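Local coordinates for pleckstrin homology domain-containing family A member 8 (Homo sapiens, PDB 5KDI), which binds simple glycosphingolipids in its all-helical glycolipid-transfer-protein fold and probably carries them between membranes, at residues I121-A124 against L125-Y129; E172-S175 against I176-R180; P187-E190 against K191-I195; L196-L199 against Y200-G204. The protein carries 2 engineered substitutions. All coordinates share one frame; numbering follows the deposited sequence. Where two conformers were deposited one is given.

Interaction 1: residues I121-A124 against L125-Y129; sequences IQTA and LNNAY
Ile-121 and Leu-125 meet one helical turn apart, their side chains inclined to each other, with methyl CG2 of Ile-121 against CD1 of Leu-125 at 3.8 Å. Ile-121 offers this methyl because CG2 lies anti to the backbone N, beside the carbonyl carbon, while CG1 is turned the other way (chi1 -61°). The leucine also packs over the backbone of its partner: its CG is 3.4 Å from Ile-121 O, the same oxygen that accepts the Leu-125 N-H at 2.9 Å. Further round the helix, Thr-123 and Asn-127 run alongside each other and point the same way. Here the threonine methyl CG2 does the touching, 3.7 Å from Asn-127 ND2, and the amide carbon CG of Asn-127 rests 3.2 Å from Thr-123 O. That amide is held at its far end, since ND2 is hydrogen-bonded to Glu-113 of helix 93-115.

All of this belongs to the start of helix 121-131 in the GLTP fold, where i to i+4 backbone bonds join the two turns; Asp-120, through OD1, takes the N-H of Thr-123. The buried side faces other helices: Leu-125 packs on Phe-106, Phe-110 and Leu-149 and touches the bound galactosylceramide, so it is part of the lipid pocket, while Ile-121 rests on Tyr-155 and Phe-158. Gln-122 is exposed, yet its NE2 reaches the carbonyl oxygen of Leu-149. Ala-128 N donates to Ala-124 O at 3.1 Å, and Tyr-129 N to Leu-125 O continues the pattern.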
loop_
_atom_site.group_PDB
_atom_site.type_symbol
_atom_site.label_atom_id
_atom_site.label_comp_id
_atom_site.label_asym_id
_atom_site.label_seq_id
_atom_site.Cartn_x
_atom_site.Cartn_y
_atom_site.Cartn_z
ATOM N N ILE A 121 -3.652 5.086 17.773
ATOM C CA ILE A 121 -3.740 4.968 16.292
ATOM C C ILE A 121 -3.583 6.294 15.610
ATOM O O ILE A 121 -2.908 6.370 14.576
ATOM C CB ILE A 121 -5.056 4.245 15.851
ATOM C CG1 ILE A 121 -5.058 2.827 16.453
ATOM C CG2 ILE A 121 -5.227 4.221 14.326
ATOM C CD1 ILE A 121 -3.941 1.939 15.912
ATOM N N GLN A 122 -4.174 7.356 16.158
ATOM C CA GLN A 122 -3.939 8.698 15.627
ATOM C C GLN A 122 -2.477 9.118 15.615
ATOM O O GLN A 122 -1.971 9.664 14.596
ATOM C CB GLN A 122 -4.790 9.744 16.397
ATOM C CG GLN A 122 -6.235 9.631 16.138
ATOM C CD GLN A 122 -7.015 10.638 16.964
ATOM O OE1 GLN A 122 -6.770 10.800 18.193
ATOM N NE2 GLN A 122 -7.943 11.301 16.360
ATOM N N THR A 123 -1.778 8.815 16.704
ATOM C CA THR A 123 -0.332 9.126 16.780
ATOM C C THR A 123 0.444 8.374 15.679
ATOM O O THR A 123 1.284 8.948 14.982
ATOM C CB THR A 123 0.248 8.868 18.182
ATOM O OG1 THR A 123 -0.435 9.705 19.146
ATOM C CG2 THR A 123 1.792 9.144 18.231
ATOM N N ALA A 124 0.156 7.070 15.558
ATOM C CA ALA A 124 0.789 6.227 14.585
ATOM C C ALA A 124 0.575 6.759 13.142
ATOM O O ALA A 124 1.527 6.861 12.327
ATOM C CB ALA A 124 0.322 4.759 14.727
ATOM N N LEU A 125 -0.676 7.080 12.808
ATOM C CA LEU A 125 -1.059 7.593 11.492
ATOM C C LEU A 125 -0.419 8.921 11.215
ATOM O O LEU A 125 0.179 9.123 10.144
ATOM C CB LEU A 125 -2.552 7.731 11.388
ATOM C CG LEU A 125 -3.397 6.457 11.258
ATOM C CD1 LEU A 125 -4.875 6.778 11.550
ATOM C CD2 LEU A 125 -3.187 5.768 9.885
ATOM N N ASN A 126 -0.440 9.822 12.187
ATOM C CA ASN A 126 0.049 11.141 11.959
ATOM C C ASN A 126 1.588 11.130 11.853
ATOM O O ASN A 126 2.160 11.821 11.025
ATOM C CB ASN A 126 -0.393 12.086 13.083
ATOM C CG ASN A 126 -0.204 13.513 12.699
ATOM O OD1 ASN A 126 -0.575 13.913 11.609
ATOM N ND2 ASN A 126 0.437 14.286 13.588
ATOM N N ASN A 127 2.252 10.314 12.663
ATOM C CA ASN A 127 3.715 10.195 12.552
ATOM C C ASN A 127 4.105 9.697 11.164
ATOM O O ASN A 127 5.003 10.272 10.468
ATOM C CB ASN A 127 4.210 9.225 13.600
ATOM C CG ASN A 127 4.313 9.869 15.029
ATOM O OD1 ASN A 127 4.073 11.078 15.235
ATOM N ND2 ASN A 127 4.721 9.044 16.019
ATOM N N ALA A 128 3.402 8.657 10.710
ATOM C CA ALA A 128 3.711 8.070 9.392
ATOM C C ALA A 128 3.406 9.089 8.274
ATOM O O ALA A 128 4.215 9.222 7.318
ATOM C CB ALA A 128 2.922 6.793 9.204
ATOM N N TYR A 129 2.294 9.827 8.435
ATOM C CA TYR A 129 1.893 10.797 7.401
ATOM C C TYR A 129 2.954 11.874 7.113
ATOM O O TYR A 129 3.363 12.138 5.936
ATOM C CB TYR A 129 0.566 11.463 7.811
ATOM C CG TYR A 129 0.044 12.401 6.763
ATOM C CD1 TYR A 129 -0.023 13.752 7.002
ATOM C CD2 TYR A 129 -0.496 11.928 5.578
ATOM C CE1 TYR A 129 -0.537 14.618 6.039
ATOM C CE2 TYR A 129 -0.980 12.786 4.609
ATOM C CZ TYR A 129 -1.044 14.135 4.861
ATOM O OH TYR A 129 -1.565 14.988 3.913
#

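Interaction 2: residues E172-S175 against I176-R180; sequences EAFS and IGMQR
A methionine folded over a phenylalanine face sets this turn of helix apart: CG of Met-178 sits above the Phe-174 ring, 3.9 Å from its centroid and 27° off the ring normal, a CH-pi contact. The methylene is displaced toward the rim, and its closest ring atom is Phe-174 CE2 at 3.5 Å. The sulfur follows at a slant, with SD 4.7 Å from the centroid of the Phe-174 ring and 44° off the normal, so the Met-aromatic contact is oblique and CG lies more squarely over the face. Two choices of torsion bring the groups together. Phe-174 carries its ring anti to the backbone N (chi1 174°), which swings it outward and brings its face over to Met-178, and the Met-178 chain bends at both chi2 and chi3.

The pair lies one turn apart near the beginning of helix 172-202, the long last helix of this GLTP fold, and its apolar side is covered by the N-terminal segment around Thr-2 and Phe-4, with Thr-163 also against the phenylalanine. Met-178 N donates to Phe-174 O at 2.7 Å, tying the backbone beneath the two side chains.

Round the helix, next to this pair, the contact is polar. Ser-175 O receives the N-H of Gln-179 at 3.1 Å and also a hydrogen bond from a water, which in turn accepts from Gln-179 NE2 at 3.1 Å. The glutamine is bent at chi2, and its OE1 is hydrogen-bonded to Lys-115. Nearby, the exposed Ile-176 lays CG1 3.3 Å from Glu-172 O.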
loop_
_atom_site.group_PDB
_atom_site.type_symbol
_atom_site.label_atom_id
_atom_site.label_comp_id
_atom_site.label_asym_id
_atom_site.label_seq_id
_atom_site.Cartn_x
_atom_site.Cartn_y
_atom_site.Cartn_z
ATOM N N GLU A 172 -3.313 -13.616 23.809
ATOM C CA GLU A 172 -1.888 -13.312 23.657
ATOM C C GLU A 172 -1.345 -13.834 22.298
ATOM O O GLU A 172 -0.462 -13.205 21.698
ATOM C CB GLU A 172 -1.048 -13.892 24.822
ATOM C CG GLU A 172 0.418 -13.459 24.766
ATOM C CD GLU A 172 1.254 -14.059 25.869
ATOM O OE1 GLU A 172 1.254 -15.307 26.047
ATOM O OE2 GLU A 172 1.922 -13.264 26.551
ATOM N N ALA A 173 -1.837 -15.008 21.862
ATOM C CA ALA A 173 -1.418 -15.654 20.594
ATOM C C ALA A 173 -1.586 -14.718 19.405
ATOM O O ALA A 173 -0.810 -14.753 18.409
ATOM C CB ALA A 173 -2.193 -16.957 20.359
ATOM N N PHE A 174 -2.567 -13.813 19.521
ATOM C CA PHE A 174 -2.815 -12.893 18.424
ATOM C C PHE A 174 -1.767 -11.814 18.377
ATOM O O PHE A 174 -1.309 -11.495 17.295
ATOM C CB PHE A 174 -4.254 -12.306 18.541
ATOM C CG PHE A 174 -4.526 -11.233 17.531
ATOM C CD1 PHE A 174 -4.939 -11.589 16.243
ATOM C CD2 PHE A 174 -4.317 -9.879 17.823
ATOM C CE1 PHE A 174 -5.166 -10.637 15.274
ATOM C CE2 PHE A 174 -4.573 -8.905 16.860
ATOM C CZ PHE A 174 -4.976 -9.295 15.576
ATOM N N SER A 175 -1.406 -11.265 19.546
ATOM C CA SER A 175 -0.354 -10.257 19.623
ATOM C C SER A 175 0.962 -10.817 19.091
ATOM O O SER A 175 1.690 -10.135 18.371
ATOM C CB SER A 175 -0.106 -9.777 21.041
ATOM O OG SER A 175 -1.192 -9.002 21.456
ATOM N N ILE A 176 1.258 -12.052 19.496
ATOM C CA ILE A 176 2.428 -12.774 18.974
ATOM C C ILE A 176 2.301 -12.957 17.444
ATOM O O ILE A 176 3.273 -12.789 16.691
ATOM C CB ILE A 176 2.633 -14.171 19.681
ATOM C CG1 ILE A 176 2.732 -13.997 21.208
ATOM C CG2 ILE A 176 3.792 -14.923 19.081
ATOM C CD1 ILE A 176 3.589 -12.855 21.652
ATOM N N GLY A 177 1.109 -13.343 16.994
ATOM C CA GLY A 177 0.859 -13.553 15.575
ATOM C C GLY A 177 0.962 -12.293 14.732
ATOM O O GLY A 177 1.501 -12.321 13.614
ATOM N N MET A 178 0.497 -11.176 15.303
ATOM C CA MET A 178 0.676 -9.854 14.677
ATOM C C MET A 178 2.158 -9.511 14.497
ATOM O O MET A 178 2.566 -9.046 13.432
ATOM C CB MET A 178 0.072 -8.783 15.555
ATOM C CG MET A 178 -1.405 -8.715 15.414
ATOM S SD MET A 178 -1.795 -7.643 14.044
ATOM C CE MET A 178 -1.510 -6.128 14.928
ATOM N N GLN A 179 2.945 -9.719 15.551
ATOM C CA GLN A 179 4.402 -9.508 15.493
ATOM C C GLN A 179 5.035 -10.401 14.446
ATOM O O GLN A 179 5.854 -9.897 13.655
ATOM C CB GLN A 179 5.117 -9.724 16.850
ATOM C CG GLN A 179 4.726 -8.678 17.870
ATOM C CD GLN A 179 5.324 -7.316 17.559
ATOM O OE1 GLN A 179 6.471 -7.214 17.131
ATOM N NE2 GLN A 179 4.511 -6.267 17.697
ATOM N N ARG A 180 4.693 -11.699 14.454
ATOM C CA ARG A 180 5.209 -12.667 13.466
ATOM C C ARG A 180 4.883 -12.216 12.098
ATOM O O ARG A 180 5.782 -12.135 11.232
ATOM C CB ARG A 180 4.601 -14.062 13.733
ATOM C CG ARG A 180 4.868 -15.175 12.723
ATOM C CD ARG A 180 3.923 -16.346 12.770
ATOM N NE ARG A 180 2.559 -15.915 12.431
ATOM C CZ ARG A 180 1.447 -16.161 13.110
ATOM N NH1 ARG A 180 1.479 -16.875 14.239
ATOM N NH2 ARG A 180 0.300 -15.655 12.648
HETATM O O HOH W 1 1.803 -7.019 18.910
#

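Interaction 3: residues P187-E190 against K191-I195; sequences PAME and KQLAI
Met-189 runs alongside Leu-193, one turn further on and pointing the same way, with SD 3.9 Å from the leucine methyl CD1. In the conformer described, the methionine chain leaves with CG anti to the backbone N (chi1 -160°) and bends at chi3. Leu-193 also covers the carbonyl behind the methionine: its CG is 3.3 Å from Met-189 O, which accepts the Leu-193 N-H at 2.8 Å.

Both side chains lie on the buried side of helix 172-202, where this part of the GLTP fold packs on helix 93-115: Met-189 touches Lys-108, and Leu-193 touches Lys-101 and Lys-105. The helix is kinked at Pro-187, whose N has no bond to the preceding turn; from there the usual pattern resumes, with Lys-191 N bonded to Pro-187 O at 2.9 Å.

A different face carries Gln-192, which stretches back beside the carbonyl of Ala-188. That oxygen takes two donors, the Gln-192 N-H at 3.2 Å and a water at 3.0 Å, and the same water accepts from Gln-192 NE2 at 2.9 Å. The water thus bridges the amide NE2 to the carbonyl oxygen that the residue's own backbone N-H already uses, and NE2 has a further, weak hydrogen bond to Phe-11 O. Toward solvent, Lys-191 lays its CB 3.5 Å from Pro-187 O before its chain leads off, and Ala-194 gives its N-H to Glu-190 O.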
loop_
_atom_site.group_PDB
_atom_site.type_symbol
_atom_site.label_atom_id
_atom_site.label_comp_id
_atom_site.label_asym_id
_atom_site.label_seq_id
_atom_site.Cartn_x
_atom_site.Cartn_y
_atom_site.Cartn_z
ATOM N N PRO A 187 9.254 -5.958 6.018
ATOM C CA PRO A 187 10.503 -5.973 5.247
ATOM C C PRO A 187 10.290 -6.416 3.826
ATOM O O PRO A 187 11.023 -5.988 2.904
ATOM C CB PRO A 187 11.389 -6.915 5.994
ATOM C CG PRO A 187 10.535 -7.689 6.842
ATOM C CD PRO A 187 9.322 -6.859 7.187
ATOM N N ALA A 188 9.303 -7.287 3.587
ATOM C CA ALA A 188 9.008 -7.693 2.194
ATOM C C ALA A 188 8.514 -6.487 1.410
ATOM O O ALA A 188 8.971 -6.248 0.306
ATOM C CB ALA A 188 7.945 -8.819 2.159
ATOM N N MET A 189 7.608 -5.717 1.987
ATOM C CA MET A 189 7.121 -4.500 1.354
ATOM C C MET A 189 8.269 -3.519 1.094
ATOM O O MET A 189 8.418 -2.945 -0.002
ATOM C CB MET A 189 5.988 -3.834 2.139
ATOM C CG MET A 189 5.210 -2.906 1.250
ATOM S SD MET A 189 4.338 -1.658 2.222
ATOM C CE MET A 189 3.595 -2.629 3.497
ATOM N N GLU A 190 9.113 -3.331 2.119
ATOM C CA GLU A 190 10.280 -2.411 2.004
ATOM C C GLU A 190 11.135 -2.821 0.796
ATOM O O GLU A 190 11.640 -1.960 0.065
ATOM C CB GLU A 190 11.097 -2.442 3.280
ATOM C CG GLU A 190 12.268 -1.483 3.427
ATOM C CD GLU A 190 13.043 -1.596 4.781
ATOM O OE1 GLU A 190 12.774 -2.508 5.603
ATOM O OE2 GLU A 190 13.961 -0.772 5.036
ATOM N N LYS A 191 11.405 -4.126 0.665
ATOM C CA LYS A 191 12.254 -4.599 -0.411
ATOM C C LYS A 191 11.669 -4.206 -1.791
ATOM O O LYS A 191 12.382 -3.718 -2.681
ATOM C CB LYS A 191 12.451 -6.119 -0.328
ATOM C CG LYS A 191 13.246 -6.702 -1.462
ATOM C CD LYS A 191 13.372 -8.210 -1.287
ATOM C CE LYS A 191 14.329 -8.792 -2.309
ATOM N NZ LYS A 191 15.771 -8.733 -1.920
ATOM N N GLN A 192 10.379 -4.458 -1.949
ATOM C CA GLN A 192 9.706 -4.138 -3.195
ATOM C C GLN A 192 9.642 -2.638 -3.441
ATOM O O GLN A 192 9.890 -2.176 -4.578
ATOM C CB GLN A 192 8.336 -4.787 -3.234
ATOM C CG GLN A 192 8.437 -6.314 -3.223
ATOM C CD GLN A 192 7.153 -7.022 -2.967
ATOM O OE1 GLN A 192 6.076 -6.529 -3.395
ATOM N NE2 GLN A 192 7.232 -8.227 -2.291
ATOM N N LEU A 193 9.372 -1.886 -2.387
ATOM C CA LEU A 193 9.310 -0.406 -2.561
ATOM C C LEU A 193 10.705 0.155 -2.953
ATOM O O LEU A 193 10.791 1.106 -3.701
ATOM C CB LEU A 193 8.811 0.270 -1.332
ATOM C CG LEU A 193 7.374 0.005 -1.034
ATOM C CD1 LEU A 193 6.956 0.566 0.364
ATOM C CD2 LEU A 193 6.463 0.593 -2.085
ATOM N N ALA A 194 11.783 -0.427 -2.395
ATOM C CA ALA A 194 13.154 0.021 -2.714
ATOM C C ALA A 194 13.474 -0.220 -4.196
ATOM O O ALA A 194 14.080 0.612 -4.849
ATOM C CB ALA A 194 14.183 -0.622 -1.784
ATOM N N ILE A 195 13.053 -1.399 -4.685
ATOM C CA ILE A 195 13.200 -1.744 -6.098
ATOM C C ILE A 195 12.497 -0.695 -6.925
ATOM O O ILE A 195 13.029 -0.197 -7.943
ATOM C CB ILE A 195 12.732 -3.201 -6.381
ATOM C CG1 ILE A 195 13.638 -4.188 -5.681
ATOM C CG2 ILE A 195 12.563 -3.464 -7.895
ATOM C CD1 ILE A 195 13.123 -5.626 -5.586
HETATM O O HOH W 2 9.771 -8.817 -1.115
#

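Interaction 4: residues L196-L199 against Y200-G204; sequences LDTL and YEVHG
Leu-199 and Tyr-200 make up the close-packed side of this last stretch of helix 172-202, their side chains inclined to one another with CD2 of the leucine 4.2 Å from CE1 of the tyrosine. Leu-196 O lies at the edge of the tyrosine ring, near its plane, 3.3 Å from CD1 of Tyr-200. The leucine's other methyl, CD1, meets CD2 of the His-203 imidazole at 3.8 Å. That ring turns its edge to the backbone, with Leu-199 O in its plane and 3.0 Å from His-203 CD2; the same oxygen accepts the His-203 N-H in a hydrogen bond longer and more bent than the others between these two turns (3.2 Å, 145°).

The solvent side is looser. In the conformers described for Val-202 and Glu-201, Thr-198 and Val-202 stand side by side with their CG2 methyls 4.0 Å apart, and Glu-201 folds back against the Asp-197 carbonyl. Its carboxylate comes near that of Asp-197; Lys-105, salt-bridged to Asp-197, probably eases this meeting of like charges. Here the helix finishes in a Schellman motif, with Gly-204 at positive phi as the C-prime residue.

Two helices receive this end: Leu-199 rests on Leu-79 of helix 74-83, as does the more exposed His-203, and Tyr-200 packs on Leu-97 and Leu-98 of helix 93-115, its ring in a cation-pi contact with Lys-101 and its OH bonded to Thr-94 O.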
loop_
_atom_site.group_PDB
_atom_site.type_symbol
_atom_site.label_atom_id
_atom_site.label_comp_id
_atom_site.label_asym_id
_atom_site.label_seq_id
_atom_site.Cartn_x
_atom_site.Cartn_y
_atom_site.Cartn_z
ATOM N N LEU A 196 11.262 -0.395 -6.581
ATOM C CA LEU A 196 10.460 0.571 -7.333
ATOM C C LEU A 196 11.059 1.990 -7.272
ATOM O O LEU A 196 11.095 2.718 -8.273
ATOM C CB LEU A 196 8.972 0.536 -6.924
ATOM C CG LEU A 196 8.227 -0.724 -7.318
ATOM C CD1 LEU A 196 6.872 -0.694 -6.702
ATOM C CD2 LEU A 196 8.176 -0.943 -8.848
ATOM N N ASP A 197 11.501 2.360 -6.077
ATOM C CA ASP A 197 12.116 3.671 -5.911
ATOM C C ASP A 197 13.326 3.818 -6.829
ATOM O O ASP A 197 13.480 4.843 -7.497
ATOM C CB ASP A 197 12.501 3.924 -4.472
ATOM C CG ASP A 197 11.347 4.209 -3.546
ATOM O OD1 ASP A 197 10.204 4.456 -3.985
ATOM O OD2 ASP A 197 11.576 4.191 -2.305
ATOM N N THR A 198 14.168 2.790 -6.883
ATOM C CA THR A 198 15.366 2.806 -7.764
ATOM C C THR A 198 14.932 2.929 -9.251
ATOM O O THR A 198 15.483 3.719 -10.001
ATOM C CB THR A 198 16.228 1.583 -7.477
ATOM O OG1 THR A 198 16.664 1.653 -6.133
ATOM C CG2 THR A 198 17.416 1.528 -8.442
ATOM N N LEU A 199 13.934 2.145 -9.666
ATOM C CA LEU A 199 13.439 2.164 -11.015
ATOM C C LEU A 199 13.002 3.602 -11.365
ATOM O O LEU A 199 13.352 4.131 -12.422
ATOM C CB LEU A 199 12.303 1.181 -11.166
ATOM C CG LEU A 199 11.601 1.170 -12.528
ATOM C CD1 LEU A 199 12.416 0.395 -13.549
ATOM C CD2 LEU A 199 10.189 0.519 -12.364
ATOM N N TYR A 200 12.188 4.195 -10.484
ATOM C CA TYR A 200 11.704 5.557 -10.742
ATOM C C TYR A 200 12.839 6.604 -10.760
ATOM O O TYR A 200 12.855 7.455 -11.634
ATOM C CB TYR A 200 10.573 5.909 -9.819
ATOM C CG TYR A 200 9.223 5.370 -10.276
ATOM C CD1 TYR A 200 8.963 4.005 -10.365
ATOM C CD2 TYR A 200 8.196 6.226 -10.632
ATOM C CE1 TYR A 200 7.751 3.515 -10.779
ATOM C CE2 TYR A 200 6.961 5.752 -11.006
ATOM C CZ TYR A 200 6.747 4.397 -11.161
ATOM O OH TYR A 200 5.556 3.906 -11.577
ATOM N N GLU A 201 13.771 6.510 -9.817
ATOM C CA GLU A 201 14.884 7.424 -9.769
ATOM C C GLU A 201 15.735 7.327 -11.040
ATOM O O GLU A 201 16.083 8.365 -11.611
ATOM C CB GLU A 201 15.708 7.253 -8.498
ATOM C CG GLU A 201 14.886 7.496 -7.218
ATOM C CD GLU A 201 15.469 6.822 -5.962
ATOM O OE1 GLU A 201 16.626 6.356 -6.017
ATOM O OE2 GLU A 201 14.749 6.741 -4.928
ATOM N N VAL A 202 16.113 6.109 -11.411
ATOM C CA VAL A 202 17.021 5.896 -12.517
ATOM C C VAL A 202 16.447 6.392 -13.865
ATOM O O VAL A 202 17.187 6.909 -14.698
ATOM C CB VAL A 202 17.496 4.420 -12.623
ATOM C CG1 VAL A 202 18.345 4.199 -13.868
ATOM C CG2 VAL A 202 18.338 4.052 -11.425
ATOM N N HIS A 203 15.133 6.288 -14.030
ATOM C CA HIS A 203 14.491 6.636 -15.286
ATOM C C HIS A 203 13.863 8.026 -15.218
ATOM O O HIS A 203 13.167 8.431 -16.131
ATOM C CB HIS A 203 13.510 5.590 -15.660
ATOM C CG HIS A 203 14.160 4.270 -15.952
ATOM N ND1 HIS A 203 14.778 4.004 -17.131
ATOM C CD2 HIS A 203 14.376 3.180 -15.129
ATOM C CE1 HIS A 203 15.292 2.744 -17.098
ATOM N NE2 HIS A 203 15.079 2.241 -15.858
ATOM N N GLY A 204 14.086 8.758 -14.134
ATOM C CA GLY A 204 13.662 10.164 -14.109
ATOM C C GLY A 204 12.128 10.298 -13.985
ATOM O O GLY A 204 11.570 11.284 -14.510
#

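Overall arrangement
Interactions 2, 3 and 4 follow one another along helix 172-202, while interaction 1 lies on helix 121-131. The centres of interactions 2 and 4 are 36 Å apart, on opposite sides of the chain's centre; interaction 3 lies between them in sequence and adjoins interaction 4. Helix 93-115 is met by all four, interaction 2 through the hydrogen bond from Gln-179 to Lys-115. Only interaction 1 holds a residue of the lipid pocket, Leu-125, whose side chain is about 4 Å from the bound galactosylceramide. The side chains of Met-178 in interaction 2 and Met-189 in interaction 3 are about 8 Å from this lipid. In interaction 4, the side chain of Tyr-200 is about 11 Å from the bound lipid.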